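Local atomic coordinates of A207R protein, arginine decarboxylase (Paramecium bursaria Chlorella virus 1, PDB entry 2NV9), a protein that decarboxylates L-arginine with the help of a pyridoxal 5'-phosphate cofactor, as a viral member of the eukaryotic ornithine decarboxylase-like family. Residues T266-K271 with Y280-S285; P302-D307 with D343-P348. The protein carries 1 engineered substitution. All coordinates share one frame; numbering follows the deposited sequence.

Contact 1: residues T266-K271 with Y280-S285; sequences TQVIGK and YFFNES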
ATOM      1  N   THR B 266       5.125 -17.340  -6.685  1.00 10.62           N
ATOM      2  CA  THR B 266       3.865 -17.389  -5.939  1.00 10.60           C
ATOM      3  C   THR B 266       3.065 -18.643  -6.361  1.00 10.02           C
ATOM      4  O   THR B 266       3.228 -19.149  -7.475  1.00 11.08           O
ATOM      5  CB  THR B 266       3.059 -16.064  -6.074  1.00 10.31           C
ATOM      6  OG1 THR B 266       1.809 -16.153  -5.379  1.00 11.77           O
ATOM      7  CG2 THR B 266       2.786 -15.719  -7.569  1.00 11.60           C
ATOM      8  N   GLN B 267       2.243 -19.152  -5.459  1.00  9.65           N
ATOM      9  CA  GLN B 267       1.498 -20.395  -5.713  1.00  8.73           C
ATOM     10  C   GLN B 267       0.015 -20.147  -5.922  1.00  7.76           C
ATOM     11  O   GLN B 267      -0.555 -19.241  -5.320  1.00  8.14           O
ATOM     12  CB  GLN B 267       1.676 -21.383  -4.542  1.00  9.09           C
ATOM     13  CG  GLN B 267       1.245 -22.818  -4.839  1.00  9.42           C
ATOM     14  CD  GLN B 267       1.288 -23.700  -3.564  1.00 10.42           C
ATOM     15  OE1 GLN B 267       0.873 -23.275  -2.487  1.00  9.55           O
ATOM     16  NE2 GLN B 267       1.785 -24.921  -3.715  1.00 12.57           N
ATOM     17  N   VAL B 268      -0.586 -20.983  -6.764  1.00  7.37           N
ATOM     18  CA  VAL B 268      -2.032 -21.021  -6.951  1.00  8.49           C
ATOM     19  C   VAL B 268      -2.662 -21.717  -5.720  1.00  8.63           C
ATOM     20  O   VAL B 268      -2.359 -22.895  -5.464  1.00  9.58           O
ATOM     21  CB  VAL B 268      -2.430 -21.831  -8.221  1.00  7.89           C
ATOM     22  CG1 VAL B 268      -3.938 -21.878  -8.342  1.00  8.15           C
ATOM     23  CG2 VAL B 268      -1.766 -21.251  -9.518  1.00  9.77           C
ATOM     24  N   ILE B 269      -3.465 -20.977  -4.959  1.00  8.29           N
ATOM     25  CA  ILE B 269      -4.086 -21.495  -3.730  1.00  9.70           C
ATOM     26  C   ILE B 269      -5.593 -21.696  -3.873  1.00  9.85           C
ATOM     27  O   ILE B 269      -6.216 -22.367  -3.072  1.00  9.36           O
ATOM     28  CB  ILE B 269      -3.741 -20.603  -2.496  1.00 11.19           C
ATOM     29  CG1 ILE B 269      -4.483 -19.243  -2.575  1.00 11.34           C
ATOM     30  CG2 ILE B 269      -2.217 -20.451  -2.367  1.00 10.52           C
ATOM     31  CD1 ILE B 269      -3.737 -18.178  -1.765  1.00 18.87           C
ATOM     32  N   GLY B 270      -6.174 -21.138  -4.951  1.00  9.51           N
ATOM     33  CA  GLY B 270      -7.617 -21.205  -5.152  1.00  9.24           C
ATOM     34  C   GLY B 270      -7.904 -21.170  -6.635  1.00 10.43           C
ATOM     35  O   GLY B 270      -7.098 -20.621  -7.428  1.00 10.52           O
ATOM     36  N   LYS B 271      -9.046 -21.746  -7.014  1.00 10.11           N
ATOM     37  CA  LYS B 271      -9.424 -21.861  -8.419  1.00 10.27           C
ATOM     38  C   LYS B 271     -10.953 -21.791  -8.567  1.00  9.98           C
ATOM     39  O   LYS B 271     -11.705 -22.267  -7.713  1.00  9.51           O
ATOM     40  CB  LYS B 271      -8.842 -23.151  -9.017  1.00 10.22           C
ATOM     41  CG  LYS B 271      -9.002 -23.332 -10.516  1.00 11.17           C
ATOM     42  CD  LYS B 271      -8.396 -24.646 -10.981  1.00  9.78           C
ATOM     43  CE  LYS B 271      -8.650 -24.841 -12.503  1.00  7.54           C
ATOM     44  NZ  LYS B 271      -7.919 -25.990 -13.083  1.00  7.14           N
ATOM     45  N   TYR B 280      -7.975 -17.646 -10.932  1.00 10.14           N
ATOM     46  CA  TYR B 280      -6.973 -18.207 -10.038  1.00 10.29           C
ATOM     47  C   TYR B 280      -6.692 -17.248  -8.906  1.00 10.82           C
ATOM     48  O   TYR B 280      -6.644 -16.046  -9.106  1.00 10.83           O
ATOM     49  CB  TYR B 280      -5.686 -18.509 -10.799  1.00  9.40           C
ATOM     50  CG  TYR B 280      -5.876 -19.497 -11.924  1.00  9.07           C
ATOM     51  CD1 TYR B 280      -6.116 -20.852 -11.665  1.00  6.69           C
ATOM     52  CD2 TYR B 280      -5.819 -19.076 -13.260  1.00  9.66           C
ATOM     53  CE1 TYR B 280      -6.308 -21.780 -12.714  1.00  7.90           C
ATOM     54  CE2 TYR B 280      -6.015 -19.996 -14.310  1.00 10.97           C
ATOM     55  CZ  TYR B 280      -6.233 -21.339 -14.039  1.00  8.55           C
ATOM     56  OH  TYR B 280      -6.409 -22.214 -15.086  1.00 10.83           O
ATOM     57  N   PHE B 281      -6.516 -17.782  -7.702  1.00 10.74           N
ATOM     58  CA  PHE B 281      -6.158 -16.932  -6.593  1.00  9.84           C
ATOM     59  C   PHE B 281      -4.773 -17.367  -6.131  1.00 10.32           C
ATOM     60  O   PHE B 281      -4.495 -18.567  -6.027  1.00  9.53           O
ATOM     61  CB  PHE B 281      -7.175 -17.062  -5.475  1.00 10.87           C
ATOM     62  CG  PHE B 281      -8.446 -16.333  -5.726  1.00 10.76           C
ATOM     63  CD1 PHE B 281      -8.733 -15.166  -5.047  1.00  9.30           C
ATOM     64  CD2 PHE B 281      -9.365 -16.811  -6.670  1.00 12.06           C
ATOM     65  CE1 PHE B 281      -9.916 -14.495  -5.269  1.00 10.17           C
ATOM     66  CE2 PHE B 281     -10.564 -16.096  -6.936  1.00 12.98           C
ATOM     67  CZ  PHE B 281     -10.839 -14.965  -6.218  1.00 11.71           C
ATOM     68  N   PHE B 282      -3.917 -16.384  -5.892  1.00 10.34           N
ATOM     69  CA  PHE B 282      -2.498 -16.648  -5.574  1.00 11.07           C
ATOM     70  C   PHE B 282      -2.212 -16.243  -4.136  1.00 11.10           C
ATOM     71  O   PHE B 282      -2.971 -15.448  -3.546  1.00 10.33           O
ATOM     72  CB  PHE B 282      -1.553 -15.875  -6.518  1.00 10.00           C
ATOM     73  CG  PHE B 282      -1.544 -16.397  -7.908  1.00 12.15           C
ATOM     74  CD1 PHE B 282      -0.600 -17.328  -8.321  1.00 12.91           C
ATOM     75  CD2 PHE B 282      -2.541 -16.003  -8.810  1.00 10.70           C
ATOM     76  CE1 PHE B 282      -0.615 -17.826  -9.629  1.00 10.76           C
ATOM     77  CE2 PHE B 282      -2.582 -16.508 -10.105  1.00 12.14           C
ATOM     78  CZ  PHE B 282      -1.618 -17.426 -10.510  1.00 13.11           C
ATOM     79  N   ASN B 283      -1.118 -16.774  -3.574  1.00 11.63           N
ATOM     80  CA  ASN B 283      -0.707 -16.362  -2.215  1.00 12.45           C
ATOM     81  C   ASN B 283       0.142 -15.076  -2.229  1.00 12.60           C
ATOM     82  O   ASN B 283       1.059 -14.878  -1.402  1.00 13.10           O
ATOM     83  CB  ASN B 283      -0.044 -17.519  -1.420  1.00 12.30           C
ATOM     84  CG  ASN B 283       1.296 -17.948  -1.990  1.00 13.86           C
ATOM     85  OD1 ASN B 283       1.711 -17.498  -3.065  1.00 13.82           O
ATOM     86  ND2 ASN B 283       1.988 -18.841  -1.260  1.00 11.29           N
ATOM     87  N   GLU B 284      -0.194 -14.212  -3.168  1.00 11.39           N
ATOM     88  CA  GLU B 284       0.303 -12.853  -3.291  1.00 11.95           C
ATOM     89  C   GLU B 284      -0.852 -11.909  -3.653  1.00 11.68           C
ATOM     90  O   GLU B 284      -1.962 -12.365  -3.905  1.00 10.87           O
ATOM     91  CB  GLU B 284       1.361 -12.765  -4.402  1.00 12.30           C
ATOM     92  CG  GLU B 284       2.792 -12.846  -3.888  1.00 11.88           C
ATOM     93  CD  GLU B 284       3.202 -11.619  -3.060  1.00 12.91           C
ATOM     94  OE1 GLU B 284       4.181 -11.741  -2.321  1.00 12.16           O
ATOM     95  OE2 GLU B 284       2.540 -10.557  -3.168  1.00 13.68           O
ATOM     96  N   SER B 285      -0.583 -10.602  -3.660  1.00 11.54           N
ATOM     97  CA  SER B 285      -1.629  -9.626  -3.896  1.00 11.28           C
ATOM     98  C   SER B 285      -1.018  -8.233  -4.188  1.00 11.78           C
ATOM     99  O   SER B 285       0.182  -8.011  -3.966  1.00 11.21           O
ATOM    100  CB  SER B 285      -2.584  -9.552  -2.685  1.00 10.07           C
ATOM    101  OG  SER B 285      -2.164  -8.576  -1.754  1.00 10.84           O
TER

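Contact 2: residues P302-D307 with D343-P348; sequences PQLLRD and DWVYFP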
ATOM      1  N   PRO B 302       2.981 -14.307 -15.762  1.00 13.21           N
ATOM      2  CA  PRO B 302       3.830 -15.230 -14.999  1.00 12.26           C
ATOM      3  C   PRO B 302       4.457 -16.291 -15.916  1.00 11.94           C
ATOM      4  O   PRO B 302       3.916 -16.587 -16.976  1.00 10.80           O
ATOM      5  CB  PRO B 302       2.844 -15.888 -14.039  1.00 12.17           C
ATOM      6  CG  PRO B 302       1.537 -15.921 -14.849  1.00 13.09           C
ATOM      7  CD  PRO B 302       1.552 -14.648 -15.656  1.00 12.59           C
ATOM      8  N   GLN B 303       5.585 -16.842 -15.485  1.00 11.48           N
ATOM      9  CA  GLN B 303       6.170 -18.032 -16.067  1.00 11.51           C
ATOM     10  C   GLN B 303       5.752 -19.256 -15.212  1.00 11.87           C
ATOM     11  O   GLN B 303       5.909 -19.244 -13.988  1.00 10.11           O
ATOM     12  CB  GLN B 303       7.693 -17.919 -16.051  1.00 11.98           C
ATOM     13  CG  GLN B 303       8.270 -16.707 -16.813  1.00 14.55           C
ATOM     14  CD  GLN B 303       8.230 -16.912 -18.307  1.00 16.42           C
ATOM     15  OE1 GLN B 303       8.620 -17.984 -18.810  1.00 15.59           O
ATOM     16  NE2 GLN B 303       7.688 -15.919 -19.030  1.00 17.18           N
ATOM     17  N   LEU B 304       5.228 -20.289 -15.870  1.00 11.61           N
ATOM     18  CA  LEU B 304       4.933 -21.592 -15.220  1.00 12.17           C
ATOM     19  C   LEU B 304       6.177 -22.423 -14.911  1.00 12.24           C
ATOM     20  O   LEU B 304       7.083 -22.558 -15.753  1.00 11.99           O
ATOM     21  CB  LEU B 304       4.032 -22.428 -16.120  1.00 13.03           C
ATOM     22  CG  LEU B 304       2.537 -22.323 -15.909  1.00 13.49           C
ATOM     23  CD1 LEU B 304       1.996 -21.066 -16.585  1.00 14.28           C
ATOM     24  CD2 LEU B 304       1.891 -23.610 -16.462  1.00 14.48           C
ATOM     25  N   LEU B 305       6.220 -23.009 -13.716  1.00 12.59           N
ATOM     26  CA  LEU B 305       7.379 -23.854 -13.345  1.00 12.96           C
ATOM     27  C   LEU B 305       7.231 -25.288 -13.837  1.00 12.93           C
ATOM     28  O   LEU B 305       8.223 -25.971 -14.149  1.00 13.91           O
ATOM     29  CB  LEU B 305       7.608 -23.802 -11.828  1.00 13.35           C
ATOM     30  CG  LEU B 305       8.116 -22.438 -11.356  1.00 14.63           C
ATOM     31  CD1 LEU B 305       8.003 -22.335  -9.828  1.00 17.38           C
ATOM     32  CD2 LEU B 305       9.554 -22.252 -11.832  1.00 14.73           C
ATOM     33  N   ARG B 306       5.981 -25.744 -13.879  1.00 12.87           N
ATOM     34  CA  ARG B 306       5.606 -27.047 -14.428  1.00 12.54           C
ATOM     35  C   ARG B 306       5.760 -27.040 -15.939  1.00 13.19           C
ATOM     36  O   ARG B 306       5.250 -26.136 -16.622  1.00 12.52           O
ATOM     37  CB  ARG B 306       4.145 -27.344 -14.075  1.00 12.51           C
ATOM     38  CG  ARG B 306       3.536 -28.564 -14.793  1.00 11.93           C
ATOM     39  CD  ARG B 306       2.200 -29.009 -14.178  1.00 11.63           C
ATOM     40  NE  ARG B 306       1.210 -27.933 -14.088  1.00 12.13           N
ATOM     41  CZ  ARG B 306       0.413 -27.543 -15.088  1.00 12.54           C
ATOM     42  NH1 ARG B 306      -0.436 -26.540 -14.913  1.00 10.37           N
ATOM     43  NH2 ARG B 306       0.469 -28.153 -16.270  1.00 11.60           N
ATOM     44  N   ASP B 307       6.458 -28.037 -16.463  1.00 13.53           N
ATOM     45  CA  ASP B 307       6.661 -28.146 -17.914  1.00 13.86           C
ATOM     46  C   ASP B 307       5.356 -28.552 -18.615  1.00 13.98           C
ATOM     47  O   ASP B 307       4.637 -29.441 -18.139  1.00 13.97           O
ATOM     48  CB  ASP B 307       7.759 -29.175 -18.206  1.00 14.58           C
ATOM     49  CG  ASP B 307       8.400 -28.992 -19.581  1.00 17.04           C
ATOM     50  OD1 ASP B 307       8.756 -27.854 -19.965  1.00 21.67           O
ATOM     51  OD2 ASP B 307       8.593 -29.997 -20.290  1.00 22.80           O
ATOM     52  N   ASP B 343       0.143 -25.349  -8.137  1.00 10.30           N
ATOM     53  CA  ASP B 343       1.082 -24.874  -9.174  1.00  9.78           C
ATOM     54  C   ASP B 343       1.861 -23.645  -8.689  1.00  9.52           C
ATOM     55  O   ASP B 343       1.286 -22.719  -8.138  1.00  8.92           O
ATOM     56  CB  ASP B 343       0.342 -24.484 -10.472  1.00  9.97           C
ATOM     57  CG  ASP B 343       0.273 -25.620 -11.521  1.00 10.40           C
ATOM     58  OD1 ASP B 343       1.230 -26.404 -11.678  1.00 11.41           O
ATOM     59  OD2 ASP B 343      -0.768 -25.713 -12.208  1.00  9.59           O
ATOM     60  N   TRP B 344       3.163 -23.637  -8.939  1.00  9.66           N
ATOM     61  CA  TRP B 344       3.991 -22.462  -8.708  1.00  9.74           C
ATOM     62  C   TRP B 344       4.217 -21.738 -10.031  1.00 10.53           C
ATOM     63  O   TRP B 344       4.413 -22.366 -11.074  1.00 10.60           O
ATOM     64  CB  TRP B 344       5.343 -22.835  -8.067  1.00 10.25           C
ATOM     65  CG  TRP B 344       5.211 -23.177  -6.656  1.00  9.59           C
ATOM     66  CD1 TRP B 344       4.983 -24.421  -6.128  1.00 10.08           C
ATOM     67  CD2 TRP B 344       5.267 -22.271  -5.547  1.00 10.63           C
ATOM     68  NE1 TRP B 344       4.901 -24.345  -4.751  1.00  9.42           N
ATOM     69  CE2 TRP B 344       5.079 -23.039  -4.367  1.00  8.86           C
ATOM     70  CE3 TRP B 344       5.473 -20.884  -5.427  1.00 12.33           C
ATOM     71  CZ2 TRP B 344       5.062 -22.460  -3.093  1.00 11.08           C
ATOM     72  CZ3 TRP B 344       5.481 -20.307  -4.140  1.00 10.97           C
ATOM     73  CH2 TRP B 344       5.274 -21.096  -3.002  1.00 10.51           C
ATOM     74  N   VAL B 345       4.149 -20.416  -9.977  1.00  9.80           N
ATOM     75  CA  VAL B 345       4.573 -19.576 -11.075  1.00 10.76           C
ATOM     76  C   VAL B 345       5.591 -18.545 -10.559  1.00 11.21           C
ATOM     77  O   VAL B 345       5.750 -18.383  -9.350  1.00 11.56           O
ATOM     78  CB  VAL B 345       3.378 -18.844 -11.758  1.00  9.78           C
ATOM     79  CG1 VAL B 345       2.282 -19.829 -12.190  1.00 10.76           C
ATOM     80  CG2 VAL B 345       2.795 -17.750 -10.856  1.00 10.13           C
ATOM     81  N   TYR B 346       6.271 -17.851 -11.473  1.00 10.56           N
ATOM     82  CA  TYR B 346       7.092 -16.737 -11.064  1.00 11.37           C
ATOM     83  C   TYR B 346       7.015 -15.581 -12.063  1.00 11.10           C
ATOM     84  O   TYR B 346       6.798 -15.787 -13.278  1.00 11.82           O
ATOM     85  CB  TYR B 346       8.543 -17.161 -10.784  1.00 10.81           C
ATOM     86  CG  TYR B 346       9.365 -17.494 -12.032  1.00 12.63           C
ATOM     87  CD1 TYR B 346      10.142 -16.516 -12.659  1.00 14.71           C
ATOM     88  CD2 TYR B 346       9.366 -18.790 -12.575  1.00 13.49           C
ATOM     89  CE1 TYR B 346      10.896 -16.800 -13.812  1.00 12.79           C
ATOM     90  CE2 TYR B 346      10.118 -19.090 -13.716  1.00 13.68           C
ATOM     91  CZ  TYR B 346      10.882 -18.082 -14.322  1.00 13.46           C
ATOM     92  OH  TYR B 346      11.634 -18.346 -15.435  1.00 13.82           O
ATOM     93  N   PHE B 347       7.160 -14.384 -11.523  1.00 10.48           N
ATOM     94  CA  PHE B 347       7.149 -13.138 -12.280  1.00 11.39           C
ATOM     95  C   PHE B 347       8.568 -12.573 -12.439  1.00 11.45           C
ATOM     96  O   PHE B 347       9.200 -12.175 -11.473  1.00 11.97           O
ATOM     97  CB  PHE B 347       6.191 -12.142 -11.610  1.00 11.61           C
ATOM     98  CG  PHE B 347       4.729 -12.586 -11.647  1.00 12.95           C
ATOM     99  CD1 PHE B 347       3.895 -12.154 -12.662  1.00 13.94           C
ATOM    100  CD2 PHE B 347       4.209 -13.451 -10.658  1.00 14.51           C
ATOM    101  CE1 PHE B 347       2.540 -12.540 -12.713  1.00 15.30           C
ATOM    102  CE2 PHE B 347       2.868 -13.876 -10.684  1.00 15.03           C
ATOM    103  CZ  PHE B 347       2.018 -13.418 -11.719  1.00 14.16           C
ATOM    104  N   PRO B 348       9.095 -12.577 -13.679  1.00 12.67           N
ATOM    105  CA  PRO B 348      10.450 -12.094 -13.956  1.00 12.52           C
ATOM    106  C   PRO B 348      10.578 -10.618 -13.591  1.00 11.95           C
ATOM    107  O   PRO B 348       9.569  -9.899 -13.562  1.00 12.02           O
ATOM    108  CB  PRO B 348      10.561 -12.268 -15.481  1.00 13.66           C
ATOM    109  CG  PRO B 348       9.652 -13.359 -15.772  1.00 14.03           C
ATOM    110  CD  PRO B 348       8.467 -13.108 -14.888  1.00 12.94           C
TER

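Contact 1: residues T266-K271 with Y280-S285
Val268 and Phe282 meet in the tightly packed part of this contact, with Val268 CG2 resting 3.6 Å from Phe282 CE1 at an oblique approach to the ring. Tyr280 and Lys271 continue the same buried face: their side chains run alongside each other in one direction, and the extended lysine passes its CG 3.8 Å from Tyr280 CE1. The polar ends of both reach Glu338 and Leu339 in the loop after strand 331-337: the lysine ammonium to Glu338 and Leu339 O, the tyrosine hydroxyl to Leu339 N. The backbones belong to the antiparallel hairpin of strands 262-274 and 277-282, part of the beta-sheet domain that accompanies the TIM barrel in this decarboxylase family, and a classic beta bulge interrupts their pairing. Ile269 and Gly270 both face Phe281, whose O accepts from Ile269 N at 2.8 Å and from Gly270 N at a longer 3.3 Å; Phe281 N returns a nearly straight bond to Gly270 O (172°). Toward the partly exposed side, where the second strand runs out into loop, Asn283 takes over from the regular pairing. Its first torsion (chi1 67°) sets the amide between backbone N and carbonyl carbon, bringing OD1 to the opposite strand. There OD1 is gripped twice, by Thr266 OG1 at 2.7 Å and by Gln267 N at 3.0 Å, the latter donor lying above the carbonyl plane, while Asn283 N donates to Gln267 O. Ile269 crosses this asparagine at about a right angle, its CD1 3.8 Å from Asn283 CB. Gln267, also partly exposed, has its first side-chain bond turned away from the hairpin partner, and its NE2 bonds to Gly342 O.

Contact 2: residues P302-D307 with D343-P348
Arg306 and Asp343 form the charged end of the contact, a side-on, two-pronged salt bridge in which each carboxylate oxygen receives its own nitrogen. Arg306 NE reaches the syn lone pair of Asp343 OD1 at 2.9 Å, and NH1 meets OD2 at 2.8 Å, also from the syn side but well out of the carboxylate plane. Both acceptors lie close to the guanidinium plane, and the two flat groups are turned 28° from each other. A bend at chi3 (54°) swings the guanidinium round to this edge-on meeting. Each ion has a second partner in the loop leading to strand 344-347: Arg306 NH1 also donates to Glu338 O, and Asp343 OD2 accepts from His340 N.

Backbone bonds join the middle. Gln303 and Tyr346 form a reciprocal pair, with Gln303 N 2.7 Å from Tyr346 O, and Leu305 N adds a longer bond to Trp344 O.

Apolar contacts cluster around two aromatic rings. Pro302 CB sits over one face of Phe347, 3.8 Å from the ring centroid, and Gln303 CB makes a similar CH-pi contact with Tyr346. Leu305 divides its methyls: CD2 approaches the tyrosine obliquely, 3.5 Å from Tyr346 CD2, whereas CD1 turns to the Trp344 side. Beyond them, helix 2-11 meets Leu305 and Trp344 through Leu9. On the Pro302 side, Val345 CG2 lies 3.7 Å from Pro302 CB.

The result is a short antiparallel strand pair, by which strand 303-304 adds to strand 344-347 in the mixed beta sheet of this class-II decarboxylase.

Overall arrangement
From the N terminus the chain supplies helix 2-11 and strand 18-22, runs through the TIM-barrel strands and helices, and then enters strand 262-274. Contact 1 closes a short hairpin loop at once, as strand 277-282 folds back. The chain goes on through helix 291-295 before contact 2 opens, closing a longer loop that contains strands 314-320 and 331-337. The two loops follow in series, neither enclosing nor crossing the other. Their centres lie about 12 Å apart, and strands 262-274 and 344-347 are neighbours: Val268 N probably bonds to Asp343 O and Thr266 N to Val345 O, tying both pairings into one sheet.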